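Local coordinates for intracellular sulfur oxidation protein DsrF (Allochromatium vinosum, PDB 2HY5), which is of uncertain function but could take part in the oxidation of intracellular sulfur, in a complex with DsrE and DsrH, at residues P16-L30 / Q55-Y69. Residues are numbered along the deposited sequence; the frame is centred on the assembly and turned at random.
Sequences PYGTIYAWEALEVVL and QDTKGIGMKNFSPTY
Phe65 pushes its ring between Tyr17 and Trp23, and the three side chains form an aromatic cluster that joins the loop 55-69 to the start of helix 21-32. Trp23 CB sits over the centre of the Phe65 ring, 3.9 Å from its centroid, in a CH-pi contact. The indole then runs back past the Phe65 side chain, bringing CE3 to 3.4 Å from Phe65 CD2, with the six-membered ring and the phenyl plane inclined at 50°. Phe65 reaches this slot because its CG lies between the backbone N and the carbonyl carbon (chi1 66°). Tyr17 meets the ring obliquely through CE2, while Ala22 and Pro16 each bring CB to Phe65 CZ.

One helical turn on, Leu26 drives CD2 against Thr68 CG2, closer than two methyl groups normally come, at 3.4 Å, and the same methyl lies over the Tyr69 ring in a CH-pi contact, almost on the ring normal, 3.9 Å from its centroid. At the far end the Tyr17 hydroxyl donates to Gln55 OE1 over 2.9 Å, the donor tilted 26° from the carbonyl plane, and Thr57 CG2 lies against the phenol.

Packing thins toward Met62, whose SD approaches Tyr17 CD2 at 4.0 Å, and toward partly exposed Lys63, whose ammonium pairs with Asp56 of a DsrE chain. Ala68 of a neighbouring DsrH subunit packs on Tyr17 and Gln55. Within the parallel-sheet fold, this loop between strands 38-43 and 79-83 meets one side of helix 21-32, while Ala25, Val28 and Val29 of that helix pack on strand 7-12.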
loop_
_atom_site.group_PDB
_atom_site.type_symbol
_atom_site.label_atom_id
_atom_site.label_comp_id
_atom_site.label_asym_id
_atom_site.label_seq_id
_atom_site.Cartn_x
_atom_site.Cartn_y
_atom_site.Cartn_z
ATOM N N PRO B 16 -0.905 -1.592 -13.483
ATOM C CA PRO B 16 -0.309 -2.927 -13.424
ATOM C C PRO B 16 1.168 -2.910 -13.025
ATOM O O PRO B 16 1.842 -1.880 -13.128
ATOM C CB PRO B 16 -0.525 -3.449 -14.840
ATOM C CG PRO B 16 -0.345 -2.218 -15.657
ATOM C CD PRO B 16 -1.137 -1.183 -14.881
ATOM N N TYR B 17 1.639 -4.059 -12.542
ATOM C CA TYR B 17 3.027 -4.287 -12.139
ATOM C C TYR B 17 3.549 -3.650 -10.856
ATOM O O TYR B 17 4.284 -4.297 -10.114
ATOM C CB TYR B 17 3.955 -3.947 -13.307
ATOM C CG TYR B 17 3.600 -4.710 -14.553
ATOM C CD1 TYR B 17 3.074 -4.057 -15.667
ATOM C CD2 TYR B 17 3.735 -6.100 -14.604
ATOM C CE1 TYR B 17 2.687 -4.767 -16.799
ATOM C CE2 TYR B 17 3.349 -6.817 -15.734
ATOM C CZ TYR B 17 2.823 -6.145 -16.823
ATOM O OH TYR B 17 2.410 -6.855 -17.927
ATOM N N GLY B 18 3.188 -2.399 -10.595
ATOM C CA GLY B 18 3.645 -1.743 -9.374
ATOM C C GLY B 18 3.124 -2.494 -8.160
ATOM O O GLY B 18 3.763 -2.532 -7.099
ATOM N N THR B 19 1.942 -3.077 -8.322
ATOM C CA THR B 19 1.303 -3.876 -7.283
ATOM C C THR B 19 0.692 -5.088 -7.977
ATOM O O THR B 19 0.575 -5.124 -9.200
ATOM C CB THR B 19 0.177 -3.114 -6.549
ATOM O OG1 THR B 19 -0.771 -2.612 -7.501
ATOM C CG2 THR B 19 0.747 -1.962 -5.729
ATOM N N ILE B 20 0.287 -6.076 -7.196
ATOM C CA ILE B 20 -0.273 -7.281 -7.773
ATOM C C ILE B 20 -1.779 -7.194 -8.010
ATOM O O ILE B 20 -2.355 -8.073 -8.643
ATOM C CB ILE B 20 0.028 -8.499 -6.861
ATOM C CG1 ILE B 20 -0.159 -9.802 -7.640
ATOM C CG2 ILE B 20 -0.879 -8.470 -5.639
ATOM C CD1 ILE B 20 0.288 -11.035 -6.888
ATOM N N TYR B 21 -2.411 -6.129 -7.524
ATOM C CA TYR B 21 -3.859 -5.987 -7.666
ATOM C C TYR B 21 -4.426 -6.211 -9.068
ATOM O O TYR B 21 -5.473 -6.838 -9.214
ATOM C CB TYR B 21 -4.311 -4.622 -7.132
ATOM C CG TYR B 21 -3.916 -4.399 -5.685
ATOM C CD1 TYR B 21 -2.913 -3.491 -5.349
ATOM C CD2 TYR B 21 -4.511 -5.131 -4.658
ATOM C CE1 TYR B 21 -2.509 -3.315 -4.027
ATOM C CE2 TYR B 21 -4.112 -4.964 -3.327
ATOM C CZ TYR B 21 -3.110 -4.054 -3.021
ATOM O OH TYR B 21 -2.697 -3.883 -1.716
ATOM N N ALA B 22 -3.748 -5.714 -10.096
ATOM C CA ALA B 22 -4.236 -5.888 -11.462
ATOM C C ALA B 22 -4.298 -7.362 -11.851
ATOM O O ALA B 22 -5.308 -7.845 -12.368
ATOM C CB ALA B 22 -3.342 -5.127 -12.445
ATOM N N TRP B 23 -3.209 -8.078 -11.603
ATOM C CA TRP B 23 -3.141 -9.492 -11.953
ATOM C C TRP B 23 -4.068 -10.371 -11.118
ATOM O O TRP B 23 -4.805 -11.194 -11.663
ATOM C CB TRP B 23 -1.701 -10.001 -11.825
ATOM C CG TRP B 23 -1.585 -11.487 -11.973
ATOM C CD1 TRP B 23 -1.011 -12.355 -11.088
ATOM C CD2 TRP B 23 -2.088 -12.287 -13.049
ATOM N NE1 TRP B 23 -1.127 -13.646 -11.544
ATOM C CE2 TRP B 23 -1.786 -13.635 -12.750
ATOM C CE3 TRP B 23 -2.768 -12.000 -14.241
ATOM C CZ2 TRP B 23 -2.139 -14.692 -13.591
ATOM C CZ3 TRP B 23 -3.121 -13.054 -15.082
ATOM C CH2 TRP B 23 -2.804 -14.381 -14.751
ATOM N N GLU B 24 -4.048 -10.207 -9.801
ATOM C CA GLU B 24 -4.908 -11.044 -8.979
ATOM C C GLU B 24 -6.382 -10.685 -9.136
ATOM O O GLU B 24 -7.250 -11.523 -8.909
ATOM C CB GLU B 24 -4.449 -11.019 -7.511
ATOM C CG GLU B 24 -3.113 -11.749 -7.329
ATOM C CD GLU B 24 -2.707 -11.962 -5.882
ATOM O OE1 GLU B 24 -2.863 -11.029 -5.067
ATOM O OE2 GLU B 24 -2.214 -13.066 -5.565
ATOM N N ALA B 25 -6.666 -9.455 -9.556
ATOM C CA ALA B 25 -8.049 -9.049 -9.788
ATOM C C ALA B 25 -8.522 -9.790 -11.039
ATOM O O ALA B 25 -9.634 -10.316 -11.083
ATOM C CB ALA B 25 -8.138 -7.547 -10.011
ATOM N N LEU B 26 -7.666 -9.824 -12.059
ATOM C CA LEU B 26 -7.983 -10.503 -13.311
ATOM C C LEU B 26 -8.277 -11.978 -13.037
ATOM O O LEU B 26 -9.141 -12.581 -13.675
ATOM C CB LEU B 26 -6.813 -10.358 -14.292
ATOM C CG LEU B 26 -6.983 -10.898 -15.714
ATOM C CD1 LEU B 26 -8.243 -10.329 -16.346
ATOM C CD2 LEU B 26 -5.753 -10.523 -16.541
ATOM N N GLU B 27 -7.561 -12.551 -12.075
ATOM C CA GLU B 27 -7.758 -13.951 -11.701
ATOM C C GLU B 27 -9.190 -14.204 -11.223
ATOM O O GLU B 27 -9.776 -15.249 -11.519
ATOM C CB GLU B 27 -6.776 -14.347 -10.592
ATOM C CG GLU B 27 -5.346 -14.559 -11.050
ATOM C CD GLU B 27 -5.128 -15.925 -11.669
ATOM O OE1 GLU B 27 -4.242 -16.661 -11.181
ATOM O OE2 GLU B 27 -5.840 -16.265 -12.643
ATOM N N VAL B 28 -9.755 -13.245 -10.493
ATOM C CA VAL B 28 -11.118 -13.380 -9.981
ATOM C C VAL B 28 -12.138 -13.359 -11.118
ATOM O O VAL B 28 -13.112 -14.113 -11.103
ATOM C CB VAL B 28 -11.468 -12.249 -8.984
ATOM C CG1 VAL B 28 -12.877 -12.464 -8.433
ATOM C CG2 VAL B 28 -10.465 -12.231 -7.836
ATOM N N VAL B 29 -11.914 -12.496 -12.103
ATOM C CA VAL B 29 -12.831 -12.409 -13.232
ATOM C C VAL B 29 -12.899 -13.742 -13.965
ATOM O O VAL B 29 -13.981 -14.199 -14.323
ATOM C CB VAL B 29 -12.400 -11.307 -14.227
ATOM C CG1 VAL B 29 -13.321 -11.307 -15.441
ATOM C CG2 VAL B 29 -12.427 -9.957 -13.542
ATOM N N LEU B 30 -11.743 -14.370 -14.179
ATOM C CA LEU B 30 -11.693 -15.649 -14.884
ATOM C C LEU B 30 -12.429 -16.723 -14.088
ATOM O O LEU B 30 -13.180 -17.522 -14.648
ATOM C CB LEU B 30 -10.240 -16.076 -15.113
ATOM C CG LEU B 30 -9.355 -15.097 -15.894
ATOM C CD1 LEU B 30 -7.963 -15.699 -16.075
ATOM C CD2 LEU B 30 -9.982 -14.790 -17.240
ATOM N N GLN B 55 2.817 -3.980 -24.031
ATOM C CA GLN B 55 3.582 -4.127 -22.803
ATOM C C GLN B 55 4.689 -5.157 -23.029
ATOM O O GLN B 55 4.451 -6.209 -23.620
ATOM C CB GLN B 55 2.662 -4.573 -21.664
ATOM C CG GLN B 55 1.710 -3.491 -21.181
ATOM C CD GLN B 55 0.718 -4.001 -20.153
ATOM O OE1 GLN B 55 0.881 -5.093 -19.605
ATOM N NE2 GLN B 55 -0.313 -3.210 -19.880
ATOM N N ASP B 56 5.899 -4.833 -22.576
ATOM C CA ASP B 56 7.069 -5.711 -22.706
ATOM C C ASP B 56 7.774 -5.726 -21.351
ATOM O O ASP B 56 8.432 -4.757 -20.973
ATOM C CB ASP B 56 8.012 -5.175 -23.785
ATOM C CG ASP B 56 9.273 -6.012 -23.934
ATOM O OD1 ASP B 56 10.062 -5.732 -24.862
ATOM O OD2 ASP B 56 9.478 -6.945 -23.128
ATOM N N THR B 57 7.657 -6.842 -20.639
ATOM C CA THR B 57 8.221 -6.967 -19.295
ATOM C C THR B 57 9.576 -7.651 -19.129
ATOM O O THR B 57 9.996 -7.903 -18.004
ATOM C CB THR B 57 7.239 -7.707 -18.387
ATOM O OG1 THR B 57 7.076 -9.047 -18.877
ATOM C CG2 THR B 57 5.884 -7.002 -18.386
ATOM N N LYS B 58 10.266 -7.956 -20.219
ATOM C CA LYS B 58 11.561 -8.620 -20.091
ATOM C C LYS B 58 12.577 -7.807 -19.284
ATOM O O LYS B 58 13.454 -8.371 -18.627
ATOM C CB LYS B 58 12.121 -8.944 -21.478
ATOM C CG LYS B 58 11.294 -9.970 -22.239
ATOM C CD LYS B 58 11.949 -10.353 -23.555
ATOM C CE LYS B 58 11.148 -11.422 -24.279
ATOM N NZ LYS B 58 11.794 -11.831 -25.558
ATOM N N GLY B 59 12.445 -6.487 -19.321
ATOM C CA GLY B 59 13.371 -5.636 -18.596
ATOM C C GLY B 59 13.187 -5.601 -17.087
ATOM O O GLY B 59 14.121 -5.250 -16.368
ATOM N N ILE B 60 12.000 -5.955 -16.598
ATOM C CA ILE B 60 11.753 -5.936 -15.160
ATOM C C ILE B 60 11.724 -7.317 -14.517
ATOM O O ILE B 60 11.442 -7.441 -13.328
ATOM C CB ILE B 60 10.434 -5.194 -14.807
ATOM C CG1 ILE B 60 9.245 -5.857 -15.495
ATOM C CG2 ILE B 60 10.538 -3.732 -15.205
ATOM C CD1 ILE B 60 7.906 -5.330 -15.022
ATOM N N GLY B 61 12.013 -8.345 -15.309
ATOM C CA GLY B 61 12.047 -9.702 -14.793
ATOM C C GLY B 61 10.729 -10.303 -14.338
ATOM O O GLY B 61 10.718 -11.185 -13.481
ATOM N N MET B 62 9.622 -9.834 -14.906
ATOM C CA MET B 62 8.296 -10.345 -14.554
ATOM C C MET B 62 7.581 -10.887 -15.777
ATOM O O MET B 62 7.844 -10.460 -16.896
ATOM C CB MET B 62 7.415 -9.239 -13.979
ATOM C CG MET B 62 7.763 -8.759 -12.603
ATOM S SD MET B 62 6.488 -7.591 -12.110
ATOM C CE MET B 62 5.218 -8.698 -11.523
ATOM N N LYS B 63 6.658 -11.816 -15.559
ATOM C CA LYS B 63 5.894 -12.374 -16.663
ATOM C C LYS B 63 4.893 -11.323 -17.120
ATOM O O LYS B 63 4.299 -10.615 -16.304
ATOM C CB LYS B 63 5.141 -13.630 -16.227
ATOM C CG LYS B 63 4.262 -14.214 -17.324
ATOM C CD LYS B 63 3.361 -15.309 -16.785
ATOM C CE LYS B 63 2.393 -15.801 -17.848
ATOM N NZ LYS B 63 1.376 -16.730 -17.278
ATOM N N ASN B 64 4.727 -11.219 -18.431
ATOM C CA ASN B 64 3.800 -10.273 -19.030
ATOM C C ASN B 64 2.423 -10.939 -19.009
ATOM O O ASN B 64 2.189 -11.897 -19.740
ATOM C CB ASN B 64 4.261 -9.990 -20.466
ATOM C CG ASN B 64 3.412 -8.957 -21.176
ATOM O OD1 ASN B 64 3.802 -8.450 -22.228
ATOM N ND2 ASN B 64 2.248 -8.646 -20.621
ATOM N N PHE B 65 1.516 -10.451 -18.164
ATOM C CA PHE B 65 0.185 -11.053 -18.086
ATOM C C PHE B 65 -0.869 -10.356 -18.936
ATOM O O PHE B 65 -2.030 -10.771 -18.955
ATOM C CB PHE B 65 -0.303 -11.131 -16.630
ATOM C CG PHE B 65 -0.536 -9.793 -15.976
ATOM C CD1 PHE B 65 0.501 -9.121 -15.334
ATOM C CD2 PHE B 65 -1.803 -9.213 -15.984
ATOM C CE1 PHE B 65 0.274 -7.889 -14.702
ATOM C CE2 PHE B 65 -2.038 -7.986 -15.358
ATOM C CZ PHE B 65 -0.999 -7.323 -14.717
ATOM N N SER B 66 -0.462 -9.317 -19.657
ATOM C CA SER B 66 -1.391 -8.567 -20.496
ATOM C C SER B 66 -2.214 -9.417 -21.469
ATOM O O SER B 66 -3.391 -9.138 -21.689
ATOM C CB SER B 66 -0.645 -7.479 -21.277
ATOM O OG SER B 66 0.252 -8.036 -22.219
ATOM N N PRO B 67 -1.614 -10.463 -22.067
ATOM C CA PRO B 67 -2.379 -11.293 -23.008
ATOM C C PRO B 67 -3.690 -11.832 -22.430
ATOM O O PRO B 67 -4.669 -12.028 -23.153
ATOM C CB PRO B 67 -1.396 -12.408 -23.355
ATOM C CG PRO B 67 -0.077 -11.705 -23.291
ATOM C CD PRO B 67 -0.206 -10.896 -22.021
ATOM N N THR B 68 -3.707 -12.064 -21.123
ATOM C CA THR B 68 -4.901 -12.585 -20.475
ATOM C C THR B 68 -6.116 -11.677 -20.663
ATOM O O THR B 68 -7.234 -12.165 -20.836
ATOM C CB THR B 68 -4.653 -12.807 -18.979
ATOM O OG1 THR B 68 -3.576 -13.737 -18.817
ATOM C CG2 THR B 68 -5.902 -13.370 -18.309
ATOM N N TYR B 69 -5.912 -10.363 -20.638
ATOM C CA TYR B 69 -7.042 -9.453 -20.833
ATOM C C TYR B 69 -7.716 -9.706 -22.176
ATOM O O TYR B 69 -8.932 -9.589 -22.298
ATOM C CB TYR B 69 -6.606 -7.986 -20.799
ATOM C CG TYR B 69 -6.142 -7.490 -19.449
ATOM C CD1 TYR B 69 -4.791 -7.458 -19.127
ATOM C CD2 TYR B 69 -7.056 -7.058 -18.493
ATOM C CE1 TYR B 69 -4.354 -7.006 -17.882
ATOM C CE2 TYR B 69 -6.638 -6.607 -17.244
ATOM C CZ TYR B 69 -5.283 -6.583 -16.945
ATOM O OH TYR B 69 -4.865 -6.151 -15.711
#